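Local coordinates for protein putative oxidoreductase (Bacteroides fragilis NCTC 9343, PDB 3EOF) that binds flavin mononucleotide and probably acts as an FMN-dependent oxidoreductase of the nitroreductase family, at residues A[32-44]-A[105-117]. Numbering follows the deposited sequence.
With FMN (flavin mononucleotide), chain D.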
loop_
_atom_site.group_PDB
_atom_site.type_symbol
_atom_site.label_atom_id
_atom_site.label_comp_id
_atom_site.label_asym_id
_atom_site.label_seq_id
_atom_site.Cartn_x
_atom_site.Cartn_y
_atom_site.Cartn_z
ATOM N N SER A 32 10.215 -8.062 6.110
ATOM C CA SER A 32 9.236 -7.184 5.488
ATOM C C SER A 32 9.471 -5.731 5.889
ATOM O O SER A 32 9.273 -4.825 5.086
ATOM C CB SER A 32 7.814 -7.627 5.802
ATOM O OG SER A 32 7.451 -7.285 7.119
ATOM N N PHE A 33 9.954 -5.514 7.113
ATOM C CA PHE A 33 10.142 -4.164 7.630
ATOM C C PHE A 33 11.277 -3.434 6.926
ATOM O O PHE A 33 11.429 -2.241 7.110
ATOM C CB PHE A 33 10.338 -4.114 9.153
ATOM C CG PHE A 33 9.251 -4.776 9.964
ATOM C CD1 PHE A 33 7.965 -4.908 9.489
ATOM C CD2 PHE A 33 9.532 -5.240 11.252
ATOM C CE1 PHE A 33 6.973 -5.496 10.271
ATOM C CE2 PHE A 33 8.573 -5.838 11.999
ATOM C CZ PHE A 33 7.281 -5.976 11.505
ATOM N N ARG A 34 12.043 -4.140 6.101
ATOM C CA ARG A 34 13.024 -3.515 5.219
ATOM C C ARG A 34 12.381 -2.795 4.015
ATOM O O ARG A 34 13.086 -2.182 3.242
ATOM C CB ARG A 34 14.070 -4.551 4.738
ATOM C CG ARG A 34 15.067 -4.908 5.813
ATOM C CD ARG A 34 15.900 -3.702 5.988
ATOM N NE ARG A 34 16.805 -3.735 7.114
ATOM C CZ ARG A 34 17.574 -2.696 7.420
ATOM N NH1 ARG A 34 17.536 -1.585 6.660
ATOM N NH2 ARG A 34 18.370 -2.762 8.476
ATOM N N ALA A 35 11.058 -2.885 3.864
ATOM C CA ALA A 35 10.303 -2.165 2.835
ATOM C C ALA A 35 10.601 -0.688 3.025
ATOM O O ALA A 35 10.950 -0.230 4.142
ATOM C CB ALA A 35 8.768 -2.419 2.990
ATOM N N SER A 36 10.480 0.069 1.943
ATOM C CA SER A 36 10.711 1.504 1.989
ATOM C C SER A 36 9.763 2.062 2.965
ATOM O O SER A 36 8.623 1.560 3.093
ATOM C CB SER A 36 10.476 2.131 0.635
ATOM O OG SER A 36 11.408 1.625 -0.262
ATOM N N THR A 37 10.232 3.067 3.691
ATOM C CA THR A 37 9.423 3.737 4.703
ATOM C C THR A 37 9.749 5.222 4.692
ATOM O O THR A 37 10.895 5.581 4.599
ATOM C CB THR A 37 9.657 3.155 6.114
ATOM O OG1 THR A 37 9.090 4.043 7.066
ATOM C CG2 THR A 37 11.147 2.974 6.389
HETATM N N MSE A 38 8.717 6.067 4.785
HETATM C CA MSE A 38 8.876 7.520 4.723
HETATM C C MSE A 38 9.730 7.995 5.838
HETATM O O MSE A 38 9.406 7.762 7.015
HETATM C CB MSE A 38 7.542 8.225 4.847
HETATM C CG MSE A 38 7.654 9.710 4.635
HETATM SE SE MSE A 38 5.867 10.490 4.935
HETATM C CE MSE A 38 6.139 11.056 6.761
ATOM N N GLY A 39 10.793 8.694 5.460
ATOM C CA GLY A 39 11.782 9.212 6.391
ATOM C C GLY A 39 12.489 8.172 7.226
ATOM O O GLY A 39 13.194 8.515 8.157
ATOM N N GLY A 40 12.350 6.902 6.865
ATOM C CA GLY A 40 12.922 5.809 7.635
ATOM C C GLY A 40 12.210 5.680 8.966
ATOM O O GLY A 40 12.731 5.072 9.908
HETATM N N MSE A 41 10.980 6.175 9.021
HETATM C CA MSE A 41 10.239 6.285 10.261
HETATM C C MSE A 41 9.500 5.054 10.706
HETATM O O MSE A 41 9.237 4.923 11.879
HETATM C CB MSE A 41 9.236 7.416 10.143
HETATM C CG MSE A 41 9.887 8.755 9.922
HETATM SE SE MSE A 41 8.627 10.055 9.324
HETATM C CE MSE A 41 7.909 10.677 10.996
ATOM N N GLN A 42 9.162 4.173 9.767
ATOM C CA GLN A 42 8.415 2.943 10.036
ATOM C C GLN A 42 7.106 3.261 10.697
ATOM O O GLN A 42 6.916 2.988 11.866
ATOM C CB GLN A 42 9.198 1.951 10.897
ATOM C CG GLN A 42 10.477 1.558 10.261
ATOM C CD GLN A 42 11.158 0.460 10.995
ATOM O OE1 GLN A 42 12.100 0.722 11.753
ATOM N NE2 GLN A 42 10.720 -0.787 10.773
ATOM N N LEU A 43 6.172 3.763 9.912
ATOM C CA LEU A 43 4.883 4.215 10.450
ATOM C C LEU A 43 3.774 3.161 10.531
ATOM O O LEU A 43 2.611 3.379 10.084
ATOM C CB LEU A 43 4.430 5.405 9.601
ATOM C CG LEU A 43 5.400 6.574 9.488
ATOM C CD1 LEU A 43 4.964 7.533 8.350
ATOM C CD2 LEU A 43 5.541 7.268 10.802
ATOM N N TYR A 44 4.118 2.049 11.172
ATOM C CA TYR A 44 3.243 0.907 11.258
ATOM C C TYR A 44 3.548 0.066 12.467
ATOM O O TYR A 44 4.631 0.144 13.063
ATOM C CB TYR A 44 3.432 0.011 10.008
ATOM C CG TYR A 44 4.886 -0.249 9.634
ATOM C CD1 TYR A 44 5.613 -1.246 10.256
ATOM C CD2 TYR A 44 5.549 0.530 8.696
ATOM C CE1 TYR A 44 6.943 -1.476 9.937
ATOM C CE2 TYR A 44 6.906 0.308 8.389
ATOM C CZ TYR A 44 7.571 -0.716 9.006
ATOM O OH TYR A 44 8.885 -0.996 8.712
ATOM N N ASN A 105 0.154 8.821 4.750
ATOM C CA ASN A 105 1.574 8.476 4.730
ATOM C C ASN A 105 1.851 7.200 5.509
ATOM O O ASN A 105 2.627 6.374 5.060
ATOM C CB ASN A 105 2.459 9.599 5.333
ATOM C CG ASN A 105 2.576 10.838 4.439
ATOM O OD1 ASN A 105 2.484 10.721 3.224
ATOM N ND2 ASN A 105 2.784 12.056 5.067
ATOM N N ALA A 106 1.197 7.030 6.672
ATOM C CA ALA A 106 1.403 5.858 7.528
ATOM C C ALA A 106 0.818 4.644 6.837
ATOM O O ALA A 106 1.444 3.583 6.838
ATOM C CB ALA A 106 0.784 6.039 8.911
ATOM N N ALA A 107 -0.389 4.813 6.265
ATOM C CA ALA A 107 -1.088 3.764 5.509
ATOM C C ALA A 107 -0.194 3.196 4.417
ATOM O O ALA A 107 -0.118 1.985 4.213
ATOM C CB ALA A 107 -2.325 4.299 4.894
HETATM N N MSE A 108 0.416 4.082 3.676
HETATM C CA MSE A 108 1.319 3.656 2.624
HETATM C C MSE A 108 2.462 2.896 3.171
HETATM O O MSE A 108 2.888 1.925 2.552
HETATM C CB MSE A 108 1.832 4.824 1.810
HETATM C CG MSE A 108 0.700 5.504 1.036
HETATM SE SE MSE A 108 1.315 6.846 -0.292
HETATM C CE MSE A 108 2.042 8.193 0.893
ATOM N N ASP A 109 3.019 3.353 4.284
ATOM C CA ASP A 109 4.169 2.645 4.881
ATOM C C ASP A 109 3.744 1.239 5.210
ATOM O O ASP A 109 4.446 0.279 4.990
ATOM C CB ASP A 109 4.667 3.326 6.173
ATOM C CG ASP A 109 5.971 4.124 6.004
ATOM O OD1 ASP A 109 6.271 4.640 4.886
ATOM O OD2 ASP A 109 6.683 4.254 7.068
ATOM N N THR A 110 2.539 1.153 5.733
ATOM C CA THR A 110 1.961 -0.079 6.213
ATOM C C THR A 110 1.628 -1.084 5.130
ATOM O O THR A 110 1.717 -2.285 5.367
ATOM C CB THR A 110 0.674 0.250 7.011
ATOM O OG1 THR A 110 0.984 1.222 8.014
ATOM C CG2 THR A 110 0.083 -0.966 7.675
ATOM N N LEU A 111 1.161 -0.587 3.993
ATOM C CA LEU A 111 0.764 -1.424 2.884
ATOM C C LEU A 111 2.011 -1.975 2.202
ATOM O O LEU A 111 1.996 -3.097 1.732
ATOM C CB LEU A 111 -0.112 -0.675 1.915
ATOM C CG LEU A 111 -1.522 -0.486 2.500
ATOM C CD1 LEU A 111 -2.235 0.648 1.786
ATOM C CD2 LEU A 111 -2.244 -1.764 2.379
ATOM N N LEU A 112 3.071 -1.182 2.182
ATOM C CA LEU A 112 4.375 -1.639 1.618
ATOM C C LEU A 112 4.947 -2.800 2.394
ATOM O O LEU A 112 5.438 -3.757 1.820
ATOM C CB LEU A 112 5.348 -0.474 1.598
ATOM C CG LEU A 112 5.395 0.388 0.343
ATOM C CD1 LEU A 112 4.108 0.640 -0.410
ATOM C CD2 LEU A 112 6.056 1.681 0.701
ATOM N N VAL A 113 4.902 -2.699 3.723
ATOM C CA VAL A 113 5.300 -3.811 4.592
ATOM C C VAL A 113 4.424 -5.050 4.376
ATOM O O VAL A 113 4.922 -6.166 4.214
ATOM C CB VAL A 113 5.249 -3.412 6.111
ATOM C CG1 VAL A 113 5.360 -4.602 6.984
ATOM C CG2 VAL A 113 6.312 -2.420 6.433
ATOM N N ALA A 114 3.109 -4.859 4.406
ATOM C CA ALA A 114 2.188 -5.954 4.283
ATOM C C ALA A 114 2.391 -6.750 3.062
ATOM O O ALA A 114 2.385 -7.988 3.111
ATOM C CB ALA A 114 0.724 -5.457 4.369
ATOM N N GLN A 115 2.567 -6.059 1.947
ATOM C CA GLN A 115 2.818 -6.731 0.679
ATOM C C GLN A 115 4.238 -7.286 0.579
ATOM O O GLN A 115 4.432 -8.294 -0.068
ATOM C CB GLN A 115 2.521 -5.803 -0.475
ATOM C CG GLN A 115 2.631 -6.444 -1.834
ATOM C CD GLN A 115 1.764 -7.688 -2.012
ATOM O OE1 GLN A 115 0.652 -7.805 -1.500
ATOM N NE2 GLN A 115 2.272 -8.599 -2.782
ATOM N N THR A 116 5.222 -6.679 1.233
ATOM C CA THR A 116 6.580 -7.256 1.237
ATOM C C THR A 116 6.467 -8.559 2.011
ATOM O O THR A 116 6.929 -9.594 1.567
ATOM C CB THR A 116 7.658 -6.311 1.813
ATOM O OG1 THR A 116 7.648 -5.073 1.089
ATOM C CG2 THR A 116 9.030 -6.929 1.678
ATOM N N PHE A 117 5.789 -8.517 3.145
ATOM C CA PHE A 117 5.558 -9.723 3.936
ATOM C C PHE A 117 4.865 -10.808 3.131
ATOM O O PHE A 117 5.361 -11.925 3.094
ATOM C CB PHE A 117 4.721 -9.433 5.190
ATOM C CG PHE A 117 4.274 -10.673 5.879
ATOM C CD1 PHE A 117 5.137 -11.369 6.706
ATOM C CD2 PHE A 117 2.992 -11.186 5.649
ATOM C CE1 PHE A 117 4.727 -12.573 7.292
ATOM C CE2 PHE A 117 2.589 -12.376 6.214
ATOM C CZ PHE A 117 3.440 -13.068 7.041
HETATM N N1 FMN D . 12.992 8.923 -0.613
HETATM C C2 FMN D . 13.390 10.141 -1.171
HETATM O O2 FMN D . 14.583 10.410 -1.402
HETATM N N3 FMN D . 12.445 11.120 -1.437
HETATM C C4 FMN D . 11.084 10.920 -1.203
HETATM O O4 FMN D . 10.315 11.632 -1.881
HETATM C C4A FMN D . 10.663 9.687 -0.638
HETATM N N5 FMN D . 9.307 9.423 -0.368
HETATM C C5A FMN D . 8.895 8.186 0.154
HETATM C C6 FMN D . 7.536 7.947 0.411
HETATM C C7 FMN D . 7.078 6.725 0.916
HETATM C C7M FMN D . 5.715 6.254 0.451
HETATM C C8 FMN D . 8.036 5.743 1.206
HETATM C C8M FMN D . 7.568 4.341 1.383
HETATM C C9 FMN D . 9.393 5.966 0.975
HETATM C C9A FMN D . 9.859 7.189 0.440
HETATM N N10 FMN D . 11.226 7.449 0.168
HETATM C C10 FMN D . 11.632 8.685 -0.349
HETATM C "C1'" FMN D . 12.301 6.472 0.530
HETATM C "C2'" FMN D . 12.517 6.523 2.038
HETATM O "O2'" FMN D . 13.029 7.788 2.425
HETATM C "C3'" FMN D . 13.427 5.348 2.425
HETATM O "O3'" FMN D . 12.719 4.140 2.221
HETATM C "C4'" FMN D . 13.946 5.421 3.860
HETATM O "O4'" FMN D . 15.026 6.338 3.938
HETATM C "C5'" FMN D . 14.478 4.083 4.325
HETATM O "O5'" FMN D . 15.517 3.757 3.436
HETATM P P FMN D . 15.678 2.314 2.697
HETATM O O1P FMN D . 15.700 1.227 3.741
HETATM O O2P FMN D . 17.018 2.313 1.990
HETATM O O3P FMN D . 14.512 2.152 1.729
HETATM O O HOH W 1 6.992 0.904 4.985
#
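The carboxylate of D109, on helix 100-123, holds the loop 32-44 by two backbone hydrogen bonds. OD1 takes the backbone N of M38 at 2.8 Å through its syn lone pair, nearly straight at 166°. OD2 accepts the N of L43 (2.9 Å) on its anti lone pair; the T37 hydroxyl also points at OD2, though OG1 lies only 2.4 Å from it, too short for the length to be trusted. T37 OG1, turned anti to its own N (chi1 167°), accepts the N of Q42, so the bonds from M38 N, L43 N and Q42 N brace both ends of the glycine-containing turn. The Y44 hydroxyl accepts Q42 NE2 from within the same loop, close to the amide plane. A water lies within hydrogen-bonding distance of both S36 O and D109 O.

Apolar contacts run along the rest of the helix. V113 splits its methyls: CG2 sits over one face of the Y44 ring, 3.5 Å from the centroid, a CH-pi contact, while CG1 meets the F33 ring at its edge, 3.6 Å from CD1. A35 CB rests against L112 and T116, and L43 CB lies 3.8 Å from A106 CB. Separately, M38 SE makes van der Waals contact with the N105 amide, 3.3 Å from CG.

T37 N donates to FMN O3' (3.1 Å), and L112 CD2 touches the flavin methyl C8M. R9, T11 and R171 of the second subunit also bind this FMN, an interface site characteristic of the dimeric nitroreductase fold.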